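Local coordinates for outer membrane protein SusF (Bacteroides thetaiotaomicron, PDB 4FE9) that binds starch at the cell surface through its carbohydrate-binding modules, before the starch is transported into the periplasm for degradation, at residues A[36-42]-A[138-144]; A[153-159]-A[190-196]; A[276-282]-A[310-315]; A[369-373]-A[385-391]. All blocks are in the same frame, centred on the assembly; numbering follows the deposited sequence.

Contact 1 of 4, residues A[36-42]-A[138-144]; sequences DASIVMD and ITLQPAT. With EDO (1,2-ethanediol), chain D.
The D42 carboxylate accepts hydrogen bonds from T144. T144 OG1 donates to D42 OD2 at 2.6 Å, and T144 N donates to D42 OD1 at 3.1 Å. Before this, strand 38-40 and the end of strand 128-141 run parallel, with axes 4.7 Å apart at 8°. S38 pairs with T139, I39 with L140 and V40 with Q141. The ladder is T139 N to A37 O (2.9 Å), I39 N to T139 O (3.0 Å), Q141 N to I39 O (2.8 Å) and M41 N to Q141 O (2.9 Å). One water joins I39 O (2.8 Å) to T139 OG1 (2.9 Å).

Side chains alternate between faces. S38, V40, T139 and Q141 lie on the more exposed one, and Q141 NE2 bonds to S108. I39 (chi1 m) and L140 (chi1 t) share the buried one, with I39 CG2 3.9 Å from L140 CD1. M41, m at all three chi angles, puts CG 4.0 Å from L140 CD2.

This is a parallel edge pairing in a mixed sheet of the E-set, Ig-like N-terminal domain. Helix 92-102 packs on I39, M41 and L140, while strand 111-122 pairs with 128-141 antiparallel.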
# COMPACT_ATOMS: atom_id res chain seq x y z
N ASP A 36 33.39 12.80 -13.65
CA ASP A 36 32.77 12.61 -12.35
C ASP A 36 31.78 11.45 -12.39
O ASP A 36 30.56 11.66 -12.29
CB ASP A 36 32.11 13.92 -11.87
CG ASP A 36 33.12 15.07 -11.72
OD1 ASP A 36 34.09 14.90 -10.96
OD2 ASP A 36 32.99 16.11 -12.42
N ALA A 37 32.29 10.23 -12.53
CA ALA A 37 31.45 9.07 -12.85
C ALA A 37 30.97 8.31 -11.60
O ALA A 37 29.97 7.61 -11.63
CB ALA A 37 32.18 8.11 -13.83
N SER A 38 31.63 8.58 -10.46
CA SER A 38 31.38 7.83 -9.25
C SER A 38 31.37 8.76 -8.06
O SER A 38 32.37 8.87 -7.36
CB SER A 38 32.48 6.77 -9.03
OG SER A 38 32.52 5.85 -10.10
N ILE A 39 30.24 9.43 -7.84
CA ILE A 39 30.20 10.55 -6.92
C ILE A 39 29.79 10.09 -5.49
O ILE A 39 28.88 9.28 -5.34
CB ILE A 39 29.18 11.58 -7.41
CG1 ILE A 39 29.65 12.19 -8.71
CG2 ILE A 39 28.92 12.67 -6.34
CD1 ILE A 39 28.51 12.80 -9.51
N VAL A 40 30.55 10.51 -4.49
CA VAL A 40 30.21 10.23 -3.08
C VAL A 40 29.92 11.53 -2.38
O VAL A 40 30.80 12.35 -2.22
CB VAL A 40 31.42 9.51 -2.34
CG1 VAL A 40 31.15 9.39 -0.84
CG2 VAL A 40 31.65 8.12 -2.93
N MET A 41 28.67 11.78 -2.07
CA MET A 41 28.27 13.14 -1.68
C MET A 41 29.01 13.55 -0.40
O MET A 41 29.37 14.72 -0.21
CB MET A 41 26.75 13.22 -1.47
CG MET A 41 25.94 13.19 -2.74
SD MET A 41 26.45 14.48 -3.87
CE MET A 41 25.98 15.94 -2.92
N ASP A 42 29.22 12.59 0.50
CA ASP A 42 29.95 12.88 1.75
C ASP A 42 31.25 13.58 1.43
O ASP A 42 31.62 14.54 2.08
CB ASP A 42 30.25 11.60 2.51
CG ASP A 42 29.09 11.13 3.35
OD1 ASP A 42 28.23 11.96 3.73
OD2 ASP A 42 29.02 9.92 3.62
N ILE A 138 26.47 6.79 -14.77
CA ILE A 138 27.29 7.13 -13.64
C ILE A 138 26.56 6.67 -12.36
O ILE A 138 25.43 6.11 -12.43
CB ILE A 138 27.53 8.67 -13.56
CG1 ILE A 138 26.21 9.38 -13.30
CG2 ILE A 138 28.18 9.21 -14.89
CD1 ILE A 138 26.41 10.78 -12.81
N THR A 139 27.24 6.78 -11.24
CA THR A 139 26.61 6.52 -9.95
C THR A 139 26.87 7.63 -8.96
O THR A 139 27.78 8.45 -9.16
CB THR A 139 27.11 5.25 -9.36
OG1 THR A 139 28.48 5.43 -8.94
CG2 THR A 139 26.98 4.10 -10.38
N LEU A 140 25.97 7.76 -7.99
CA LEU A 140 26.06 8.79 -6.99
C LEU A 140 25.56 8.19 -5.67
O LEU A 140 24.55 7.46 -5.64
CB LEU A 140 25.19 10.01 -7.37
CG LEU A 140 25.14 11.19 -6.38
CD1 LEU A 140 25.08 12.57 -7.09
CD2 LEU A 140 23.96 11.05 -5.41
N GLN A 141 26.26 8.48 -4.60
CA GLN A 141 25.86 8.01 -3.28
C GLN A 141 25.48 9.19 -2.43
O GLN A 141 26.35 10.00 -2.07
CB GLN A 141 27.01 7.24 -2.62
CG GLN A 141 26.66 6.73 -1.19
CD GLN A 141 27.88 6.23 -0.45
OE1 GLN A 141 28.91 6.00 -1.04
NE2 GLN A 141 27.79 6.14 0.85
N PRO A 142 24.21 9.27 -2.04
CA PRO A 142 23.79 10.38 -1.20
C PRO A 142 24.52 10.35 0.12
O PRO A 142 25.14 9.35 0.45
CB PRO A 142 22.30 10.11 -0.99
CG PRO A 142 21.88 9.33 -2.18
CD PRO A 142 23.07 8.46 -2.52
N ALA A 143 24.53 11.48 0.82
CA ALA A 143 25.31 11.64 2.04
C ALA A 143 24.75 10.75 3.14
O ALA A 143 23.63 10.20 3.01
CB ALA A 143 25.30 13.06 2.48
N THR A 144 25.61 10.42 4.07
CA THR A 144 25.27 9.59 5.21
C THR A 144 24.05 10.14 5.94
O THR A 144 23.91 11.34 6.12
CB THR A 144 26.48 9.52 6.15
OG1 THR A 144 27.53 8.84 5.46
CG2 THR A 144 26.15 8.77 7.46
C1 EDO D . 31.11 6.20 2.44
O1 EDO D . 30.01 5.72 3.24
C2 EDO D . 31.09 7.72 2.43
O2 EDO D . 30.78 8.23 3.75
O HOH W 1 28.87 6.68 -6.34
O HOH W 2 28.14 9.92 0.45

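Contact 2 of 4, residues A[153-159]-A[190-196]; sequences YYIVGDF and SNFKIFP. With GLC (alpha-D-glucopyranose), chain B; GLC (alpha-D-glucopyranose), chain C.
I155, chi1 and chi2 both m, packs on two side chains: I155 CD1 lies 3.5 Å from I194 CG1, and I155 CG2 lies 3.8 Å from F192 CD1. On this same face Y153 CE1 meets P196 CB at 3.9 Å. Strands 153-157 and 191-196 are antiparallel, with axes 4.5 Å apart at 149°. Y154-F195 and V156-K193 are hydrogen-bonded pairs: Y154 N to F195 O and F195 N to Y154 O are both 2.7 Å, V156 N to K193 O 3.1 Å, and K193 N to V156 O 2.8 Å. G157 faces F192 at CA-CA 3.8 Å; a CB on G157 would clash. In the antiparallel sheet of the first carbohydrate-binding module, the end of 153-157 and the start of 191-196 reach the glycan pocket. There D158 N donates to N191 O (2.9 Å) and N191 N to D158 OD1 (2.8 Å). One glucose O6 donates to D158 OD2 (2.7 Å) and accepts from N191 ND2 (3.0 Å); N191 OD1 bonds to N234 ND2. K193 NZ lies 2.8 Å from both O2 and O3 of the next glucose.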
# COMPACT_ATOMS: atom_id res chain seq x y z
N TYR A 153 11.61 7.15 18.18
CA TYR A 153 11.26 8.49 17.68
C TYR A 153 9.95 8.97 18.30
O TYR A 153 9.06 8.17 18.53
CB TYR A 153 11.12 8.46 16.16
CG TYR A 153 12.42 8.17 15.47
CD1 TYR A 153 13.33 9.19 15.26
CD2 TYR A 153 12.86 6.84 15.30
CE1 TYR A 153 14.67 8.91 14.84
CE2 TYR A 153 14.18 6.57 14.86
CZ TYR A 153 15.04 7.61 14.58
OH TYR A 153 16.35 7.35 14.19
N TYR A 154 9.82 10.28 18.45
CA TYR A 154 8.62 10.88 19.01
C TYR A 154 8.03 11.93 18.04
O TYR A 154 8.79 12.60 17.31
CB TYR A 154 8.97 11.53 20.33
CG TYR A 154 9.25 10.55 21.42
CD1 TYR A 154 10.46 9.87 21.48
CD2 TYR A 154 8.28 10.26 22.39
CE1 TYR A 154 10.72 8.94 22.49
CE2 TYR A 154 8.54 9.37 23.42
CZ TYR A 154 9.75 8.69 23.45
OH TYR A 154 9.98 7.75 24.43
N ILE A 155 6.70 12.07 18.03
CA ILE A 155 6.05 13.21 17.38
C ILE A 155 5.71 14.28 18.40
O ILE A 155 5.15 13.98 19.49
CB ILE A 155 4.77 12.81 16.67
CG1 ILE A 155 5.02 11.69 15.66
CG2 ILE A 155 4.07 14.04 16.03
CD1 ILE A 155 5.74 12.13 14.45
N VAL A 156 5.99 15.52 18.03
CA VAL A 156 5.58 16.68 18.80
C VAL A 156 4.96 17.68 17.78
O VAL A 156 5.54 17.94 16.73
CB VAL A 156 6.83 17.34 19.46
CG1 VAL A 156 6.49 18.67 20.10
CG2 VAL A 156 7.42 16.42 20.50
N GLY A 157 3.79 18.24 18.09
CA GLY A 157 3.17 19.23 17.21
C GLY A 157 2.04 20.00 17.85
O GLY A 157 1.94 20.06 19.08
N ASP A 158 1.30 20.75 17.03
CA ASP A 158 0.17 21.57 17.53
C ASP A 158 -0.81 20.66 18.27
O ASP A 158 -1.36 21.06 19.29
CB ASP A 158 -0.57 22.28 16.39
CG ASP A 158 0.35 23.18 15.52
OD1 ASP A 158 0.11 23.26 14.29
OD2 ASP A 158 1.13 23.96 16.07
N PHE A 159 -0.96 19.42 17.81
CA PHE A 159 -1.96 18.53 18.38
C PHE A 159 -1.57 17.92 19.70
O PHE A 159 -2.44 17.53 20.49
CB PHE A 159 -2.44 17.46 17.37
CG PHE A 159 -1.45 16.33 17.13
CD1 PHE A 159 -1.57 15.13 17.81
CD2 PHE A 159 -0.46 16.44 16.15
CE1 PHE A 159 -0.64 14.09 17.60
CE2 PHE A 159 0.45 15.43 15.93
CZ PHE A 159 0.37 14.25 16.66
N SER A 190 -2.50 20.00 11.63
CA SER A 190 -1.50 20.29 12.61
C SER A 190 -0.12 20.30 11.98
O SER A 190 0.17 19.49 11.11
CB SER A 190 -1.58 19.28 13.75
OG SER A 190 -0.54 19.49 14.67
N ASN A 191 0.68 21.29 12.36
CA ASN A 191 2.13 21.21 12.17
C ASN A 191 2.74 20.26 13.18
O ASN A 191 2.26 20.16 14.32
CB ASN A 191 2.74 22.59 12.31
CG ASN A 191 2.36 23.51 11.17
OD1 ASN A 191 2.22 23.05 10.04
ND2 ASN A 191 2.03 24.75 11.48
N PHE A 192 3.77 19.53 12.76
CA PHE A 192 4.51 18.71 13.69
C PHE A 192 5.95 18.48 13.26
O PHE A 192 6.29 18.63 12.07
CB PHE A 192 3.80 17.37 13.90
CG PHE A 192 3.79 16.49 12.67
CD1 PHE A 192 4.73 15.47 12.53
CD2 PHE A 192 2.82 16.64 11.70
CE1 PHE A 192 4.74 14.66 11.41
CE2 PHE A 192 2.79 15.80 10.58
CZ PHE A 192 3.75 14.78 10.46
N LYS A 193 6.77 18.05 14.20
CA LYS A 193 8.11 17.52 13.88
C LYS A 193 8.30 16.12 14.47
O LYS A 193 7.57 15.71 15.37
CB LYS A 193 9.18 18.48 14.37
CG LYS A 193 9.30 19.74 13.49
CD LYS A 193 10.07 20.87 14.17
CE LYS A 193 10.60 21.82 13.12
NZ LYS A 193 11.26 23.02 13.62
N ILE A 194 9.34 15.42 13.99
CA ILE A 194 9.73 14.14 14.53
C ILE A 194 11.04 14.31 15.27
O ILE A 194 11.94 15.00 14.80
CB ILE A 194 9.95 13.15 13.42
CG1 ILE A 194 8.64 12.92 12.66
CG2 ILE A 194 10.46 11.81 13.97
CD1 ILE A 194 8.88 12.33 11.24
N PHE A 195 11.10 13.80 16.48
CA PHE A 195 12.34 13.91 17.25
C PHE A 195 12.86 12.54 17.57
O PHE A 195 12.11 11.68 17.99
CB PHE A 195 12.10 14.70 18.53
CG PHE A 195 11.86 16.16 18.30
CD1 PHE A 195 10.59 16.61 17.94
CD2 PHE A 195 12.91 17.04 18.27
CE1 PHE A 195 10.39 17.94 17.61
CE2 PHE A 195 12.72 18.36 17.93
CZ PHE A 195 11.46 18.82 17.67
N PRO A 196 14.18 12.33 17.37
CA PRO A 196 14.80 11.16 17.99
C PRO A 196 14.68 11.24 19.51
O PRO A 196 14.76 12.32 20.09
CB PRO A 196 16.27 11.26 17.55
CG PRO A 196 16.48 12.66 17.21
CD PRO A 196 15.17 13.21 16.73
C1 GLC B . 5.89 25.16 14.14
C2 GLC B . 6.02 25.63 12.72
C3 GLC B . 5.56 27.07 12.58
C4 GLC B . 4.19 27.27 13.23
C5 GLC B . 3.91 26.53 14.32
C6 GLC B . 2.56 26.72 14.96
O2 GLC B . 7.40 25.54 12.33
O3 GLC B . 5.54 27.39 11.20
O4 GLC B . 3.72 28.64 13.36
O5 GLC B . 4.54 25.24 14.53
O6 GLC B . 1.64 25.88 14.27
C1 GLC C . 9.46 24.96 17.91
C2 GLC C . 9.54 24.18 16.61
C3 GLC C . 8.80 24.94 15.51
C4 GLC C . 7.36 25.18 15.94
C5 GLC C . 7.32 25.87 17.29
C6 GLC C . 5.88 25.91 17.77
O2 GLC C . 10.91 24.06 16.21
O3 GLC C . 8.82 24.16 14.33
O4 GLC C . 6.67 25.96 14.98
O5 GLC C . 8.09 25.12 18.29
O6 GLC C . 5.82 26.69 18.95

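Contact 3 of 4, residues A[276-282]-A[310-315]; sequences AGDPNAW and APQANW. With GLC (alpha-D-glucopyranose), chain E; EDO (1,2-ethanediol), chain H.
One backbone hydrogen bond joins the two loops: G277 N donates to A313 O at 2.9 Å. A313 (phi/psi -82/60) is the centre of an inverse gamma turn. G277 has positive phi (74°), which favours glycine. Within 310-315, Q312 NE2 donates to N314 O at 2.9 Å.

The aromatic contact is edge-to-face. W282 (chi1 m, chi2 88°) turns its edge to the face of W315 (chi1 m, chi2 105°). Their six-membered rings have centroids 5.2 Å apart and planes at 66°. W282 NE1 bonds to G273 O, and W315 NE1 to W272 O.

Apolar packing centres on W282. Its CG lies 3.7 Å from A313 CB and its CZ3 4.0 Å from A310 CB. A separate van der Waals contact puts A276 CB 3.4 Å from N314 OD1.

On the face of W315 opposite W282, a glucose places O5 3.7 Å from W315 CG. This is an aromatic sugar-binding platform, common in starch-binding modules, here in the glycan pocket of the second carbohydrate-binding module.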
# COMPACT_ATOMS: atom_id res chain seq x y z
N ALA A 276 -32.65 1.52 -2.78
CA ALA A 276 -31.77 1.71 -1.62
C ALA A 276 -32.31 0.93 -0.41
O ALA A 276 -33.48 0.55 -0.39
CB ALA A 276 -31.63 3.19 -1.30
N GLY A 277 -31.42 0.52 0.48
CA GLY A 277 -31.83 -0.10 1.76
C GLY A 277 -32.34 -1.52 1.63
O GLY A 277 -32.46 -2.23 2.61
N ASP A 278 -32.61 -1.96 0.42
CA ASP A 278 -33.22 -3.26 0.24
C ASP A 278 -32.22 -4.42 0.40
O ASP A 278 -31.34 -4.61 -0.46
CB ASP A 278 -33.92 -3.33 -1.12
CG ASP A 278 -35.04 -4.33 -1.14
OD1 ASP A 278 -34.93 -5.35 -0.44
OD2 ASP A 278 -36.07 -4.05 -1.81
N PRO A 279 -32.40 -5.25 1.45
CA PRO A 279 -31.55 -6.43 1.61
C PRO A 279 -31.57 -7.29 0.36
O PRO A 279 -30.79 -8.25 0.22
CB PRO A 279 -32.20 -7.18 2.78
CG PRO A 279 -33.55 -6.56 2.95
CD PRO A 279 -33.42 -5.16 2.49
N ASN A 280 -32.48 -6.95 -0.55
CA ASN A 280 -32.56 -7.62 -1.84
C ASN A 280 -31.53 -7.09 -2.84
O ASN A 280 -30.88 -7.86 -3.56
CB ASN A 280 -33.99 -7.52 -2.41
CG ASN A 280 -34.97 -8.52 -1.74
OD1 ASN A 280 -34.60 -9.69 -1.47
ND2 ASN A 280 -36.18 -8.06 -1.45
N ALA A 281 -31.29 -5.78 -2.79
CA ALA A 281 -30.33 -5.15 -3.68
C ALA A 281 -28.89 -5.05 -3.07
O ALA A 281 -27.92 -4.89 -3.81
CB ALA A 281 -30.83 -3.81 -4.10
N TRP A 282 -28.78 -5.11 -1.74
CA TRP A 282 -27.50 -4.82 -1.02
C TRP A 282 -27.15 -5.89 -0.02
O TRP A 282 -27.92 -6.14 0.91
CB TRP A 282 -27.59 -3.49 -0.30
CG TRP A 282 -27.83 -2.36 -1.19
CD1 TRP A 282 -29.03 -1.89 -1.60
CD2 TRP A 282 -26.83 -1.61 -1.91
NE1 TRP A 282 -28.86 -0.86 -2.50
CE2 TRP A 282 -27.51 -0.65 -2.68
CE3 TRP A 282 -25.43 -1.62 -1.92
CZ2 TRP A 282 -26.85 0.32 -3.43
CZ3 TRP A 282 -24.76 -0.66 -2.66
CH2 TRP A 282 -25.48 0.26 -3.46
N ALA A 310 -20.00 -0.49 -1.20
CA ALA A 310 -20.30 0.85 -0.64
C ALA A 310 -20.38 0.79 0.89
O ALA A 310 -20.72 -0.24 1.46
CB ALA A 310 -21.61 1.38 -1.19
N PRO A 311 -20.21 1.95 1.55
CA PRO A 311 -20.19 1.96 2.98
C PRO A 311 -21.61 2.08 3.60
O PRO A 311 -21.74 2.22 4.81
CB PRO A 311 -19.34 3.20 3.30
CG PRO A 311 -19.62 4.11 2.21
CD PRO A 311 -19.76 3.24 0.99
N GLN A 312 -22.64 2.16 2.75
CA GLN A 312 -24.01 1.98 3.18
C GLN A 312 -24.74 1.21 2.08
O GLN A 312 -24.12 0.87 1.06
CB GLN A 312 -24.67 3.32 3.43
CG GLN A 312 -24.85 4.19 2.15
CD GLN A 312 -23.54 4.83 1.69
OE1 GLN A 312 -22.92 5.59 2.43
NE2 GLN A 312 -23.23 4.67 0.41
N ALA A 313 -26.01 0.85 2.33
CA ALA A 313 -26.81 0.06 1.38
C ALA A 313 -27.39 1.00 0.32
O ALA A 313 -28.61 1.17 0.23
CB ALA A 313 -27.93 -0.71 2.12
N ASN A 314 -26.51 1.68 -0.41
CA ASN A 314 -26.90 2.70 -1.36
C ASN A 314 -25.66 3.24 -2.06
O ASN A 314 -24.53 3.03 -1.58
CB ASN A 314 -27.63 3.83 -0.67
CG ASN A 314 -28.48 4.65 -1.63
OD1 ASN A 314 -28.72 4.24 -2.76
ND2 ASN A 314 -28.96 5.79 -1.18
N TRP A 315 -25.86 3.96 -3.17
CA TRP A 315 -24.73 4.52 -3.94
C TRP A 315 -24.15 5.71 -3.19
O TRP A 315 -24.85 6.33 -2.38
CB TRP A 315 -25.17 4.92 -5.35
CG TRP A 315 -25.57 3.74 -6.16
CD1 TRP A 315 -26.85 3.37 -6.48
CD2 TRP A 315 -24.74 2.62 -6.48
NE1 TRP A 315 -26.84 2.18 -7.17
CE2 TRP A 315 -25.57 1.67 -7.12
CE3 TRP A 315 -23.38 2.35 -6.34
CZ2 TRP A 315 -25.07 0.50 -7.65
CZ3 TRP A 315 -22.89 1.18 -6.84
CH2 TRP A 315 -23.73 0.24 -7.45
C1 GLC E . -23.10 5.87 -9.06
C2 GLC E . -22.07 4.75 -8.97
C3 GLC E . -22.14 3.84 -10.17
C4 GLC E . -23.55 3.32 -10.35
C5 GLC E . -24.52 4.48 -10.40
C6 GLC E . -25.95 3.97 -10.51
O2 GLC E . -20.77 5.32 -8.90
O3 GLC E . -21.23 2.74 -10.04
O4 GLC E . -23.64 2.63 -11.57
O5 GLC E . -24.40 5.31 -9.25
O6 GLC E . -26.81 5.12 -10.58
C1 EDO H . -28.23 5.23 3.47
O1 EDO H . -28.69 3.87 3.72
C2 EDO H . -28.98 5.81 2.26
O2 EDO H . -28.15 6.76 1.57

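Contact 4 of 4, residues A[369-373]-A[385-391]; sequences NVYLM and LVEQDLF. With NA (sodium ion), chain I.
Y371 packs within the third carbohydrate-binding module, where loop 385-391 runs beside segment 369-373. The backbones meet in a single bridge, Y371 with L390 (CA-CA 4.7 Å). L372 N donates to D389 O and F391 N to V370 O, both at 2.8 Å. Y371 (chi1 m, chi2 -92°) has its ring between two leucines. L390 CD1 lies over one face, 3.9 Å from the centroid, and L385 CA over the other at 4.0 Å; both are CH-pi contacts. L385 has left-handed backbone angles (61/33) and chi1 m, chi2 t. Its CD2 lies 3.7 Å from Y371 CD2 and 3.8 Å from M373 SD. The F391 side chain (chi1 -86°) touches I414 of strand 410-415 and V458 and L460 of strand 458-461. V370 CG1 sits over its ring, 3.8 Å from the centroid, and L372 CB is 4.1 Å from F391 CE2. One water links L372 O (2.9 Å), L385 N (2.9 Å) and D389 OD2 (2.6 Å). S377, Y378, G380 and A383 complete the sodium site, which D389 OD2 joins at 2.2 Å.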
# COMPACT_ATOMS: atom_id res chain seq x y z
N ASN A 369 -13.23 -21.71 1.76
CA ASN A 369 -12.91 -22.78 2.71
C ASN A 369 -13.52 -22.50 4.08
O ASN A 369 -13.09 -21.57 4.79
CB ASN A 369 -11.41 -22.90 2.87
CG ASN A 369 -10.74 -23.46 1.64
OD1 ASN A 369 -11.41 -23.92 0.73
ND2 ASN A 369 -9.46 -23.22 1.52
N VAL A 370 -14.56 -23.25 4.42
CA VAL A 370 -15.20 -23.15 5.74
C VAL A 370 -14.75 -24.33 6.56
O VAL A 370 -14.60 -25.45 6.04
CB VAL A 370 -16.71 -23.16 5.62
CG1 VAL A 370 -17.39 -23.08 7.02
CG2 VAL A 370 -17.16 -22.05 4.78
N TYR A 371 -14.43 -24.09 7.83
CA TYR A 371 -13.81 -25.11 8.66
C TYR A 371 -14.59 -25.40 9.93
O TYR A 371 -14.95 -24.48 10.68
CB TYR A 371 -12.40 -24.71 9.02
CG TYR A 371 -11.43 -24.67 7.85
CD1 TYR A 371 -10.67 -25.80 7.52
CD2 TYR A 371 -11.11 -23.46 7.22
CE1 TYR A 371 -9.66 -25.73 6.57
CE2 TYR A 371 -10.14 -23.39 6.25
CZ TYR A 371 -9.41 -24.53 5.93
OH TYR A 371 -8.44 -24.47 4.96
N LEU A 372 -14.70 -26.69 10.25
CA LEU A 372 -15.08 -27.12 11.58
C LEU A 372 -13.93 -26.97 12.55
O LEU A 372 -12.78 -27.32 12.24
CB LEU A 372 -15.56 -28.57 11.54
CG LEU A 372 -16.39 -29.03 12.74
CD1 LEU A 372 -17.77 -28.32 12.75
CD2 LEU A 372 -16.56 -30.58 12.70
N MET A 373 -14.22 -26.41 13.72
CA MET A 373 -13.19 -26.19 14.73
C MET A 373 -13.64 -26.75 16.06
O MET A 373 -14.83 -26.77 16.37
CB MET A 373 -12.90 -24.69 14.88
CG MET A 373 -12.53 -24.01 13.58
SD MET A 373 -10.81 -24.34 13.19
CE MET A 373 -9.94 -23.66 14.62
N LEU A 385 -7.84 -25.99 11.31
CA LEU A 385 -7.89 -25.51 9.93
C LEU A 385 -7.29 -26.55 8.96
O LEU A 385 -6.65 -26.19 7.97
CB LEU A 385 -7.15 -24.15 9.78
CG LEU A 385 -7.66 -22.88 10.48
CD1 LEU A 385 -6.81 -21.64 10.07
CD2 LEU A 385 -9.12 -22.62 10.20
N VAL A 386 -7.45 -27.83 9.27
CA VAL A 386 -6.85 -28.89 8.46
C VAL A 386 -7.84 -29.45 7.47
O VAL A 386 -9.02 -29.06 7.46
CB VAL A 386 -6.26 -30.01 9.32
CG1 VAL A 386 -5.00 -29.53 10.01
CG2 VAL A 386 -7.31 -30.51 10.35
N GLU A 387 -7.32 -30.21 6.51
CA GLU A 387 -8.11 -30.70 5.37
C GLU A 387 -9.38 -31.48 5.80
O GLU A 387 -10.42 -31.39 5.16
CB GLU A 387 -7.22 -31.59 4.48
CG GLU A 387 -7.80 -31.93 3.11
CD GLU A 387 -6.76 -32.65 2.21
OE1 GLU A 387 -5.73 -33.12 2.74
OE2 GLU A 387 -6.98 -32.71 0.97
N GLN A 388 -9.27 -32.27 6.86
CA GLN A 388 -10.40 -33.08 7.35
C GLN A 388 -11.54 -32.24 7.92
O GLN A 388 -12.73 -32.65 7.89
CB GLN A 388 -9.92 -34.06 8.41
CG GLN A 388 -8.69 -34.87 8.01
CD GLN A 388 -7.46 -34.02 7.95
OE1 GLN A 388 -7.47 -32.93 7.38
NE2 GLN A 388 -6.39 -34.48 8.60
N ASP A 389 -11.19 -31.06 8.44
CA ASP A 389 -12.18 -30.18 9.07
C ASP A 389 -12.84 -29.24 8.05
O ASP A 389 -13.80 -28.53 8.37
CB ASP A 389 -11.53 -29.42 10.25
CG ASP A 389 -11.16 -30.37 11.42
OD1 ASP A 389 -11.69 -31.49 11.47
OD2 ASP A 389 -10.36 -29.99 12.29
N LEU A 390 -12.49 -29.45 6.78
CA LEU A 390 -13.03 -28.63 5.68
C LEU A 390 -14.46 -29.00 5.30
O LEU A 390 -14.80 -30.16 5.28
CB LEU A 390 -12.11 -28.75 4.48
CG LEU A 390 -12.25 -27.73 3.37
CD1 LEU A 390 -11.44 -26.51 3.71
CD2 LEU A 390 -11.77 -28.34 2.02
N PHE A 391 -15.31 -28.01 5.05
CA PHE A 391 -16.68 -28.28 4.65
C PHE A 391 -16.66 -28.54 3.14
O PHE A 391 -16.10 -27.74 2.37
CB PHE A 391 -17.58 -27.04 4.88
CG PHE A 391 -18.17 -26.93 6.29
CD1 PHE A 391 -19.48 -26.50 6.44
CD2 PHE A 391 -17.35 -26.95 7.41
CE1 PHE A 391 -20.00 -26.22 7.72
CE2 PHE A 391 -17.88 -26.74 8.70
CZ PHE A 391 -19.21 -26.37 8.84
NA NA I . -9.51 -30.24 14.28
O HOH W 3 -15.31 -25.13 2.74
O HOH W 4 -9.93 -27.47 12.62

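How the contacts relate
The four contacts follow one another along the chain, each closing before the next opens. They lie in four successive parts of an elongated molecule. Contact 1 is in the N-terminal Ig-like domain, and contacts 2, 3 and 4 are in carbohydrate-binding modules 1, 2 and 3. Strands 128-141 and 153-157, of contacts 1 and 2, are consecutive but belong to different sheets. The centres of contact 1 and contact 2 are about 32 Å apart. Those of contact 2 and contact 3 are about 41 Å apart, and those of contact 3 and contact 4 about 32 Å. Contact 1 lies across the chain's centre from contacts 3 and 4. No two touch. Contacts 2 and 3 meet glucose, so starch is bound at separate sites.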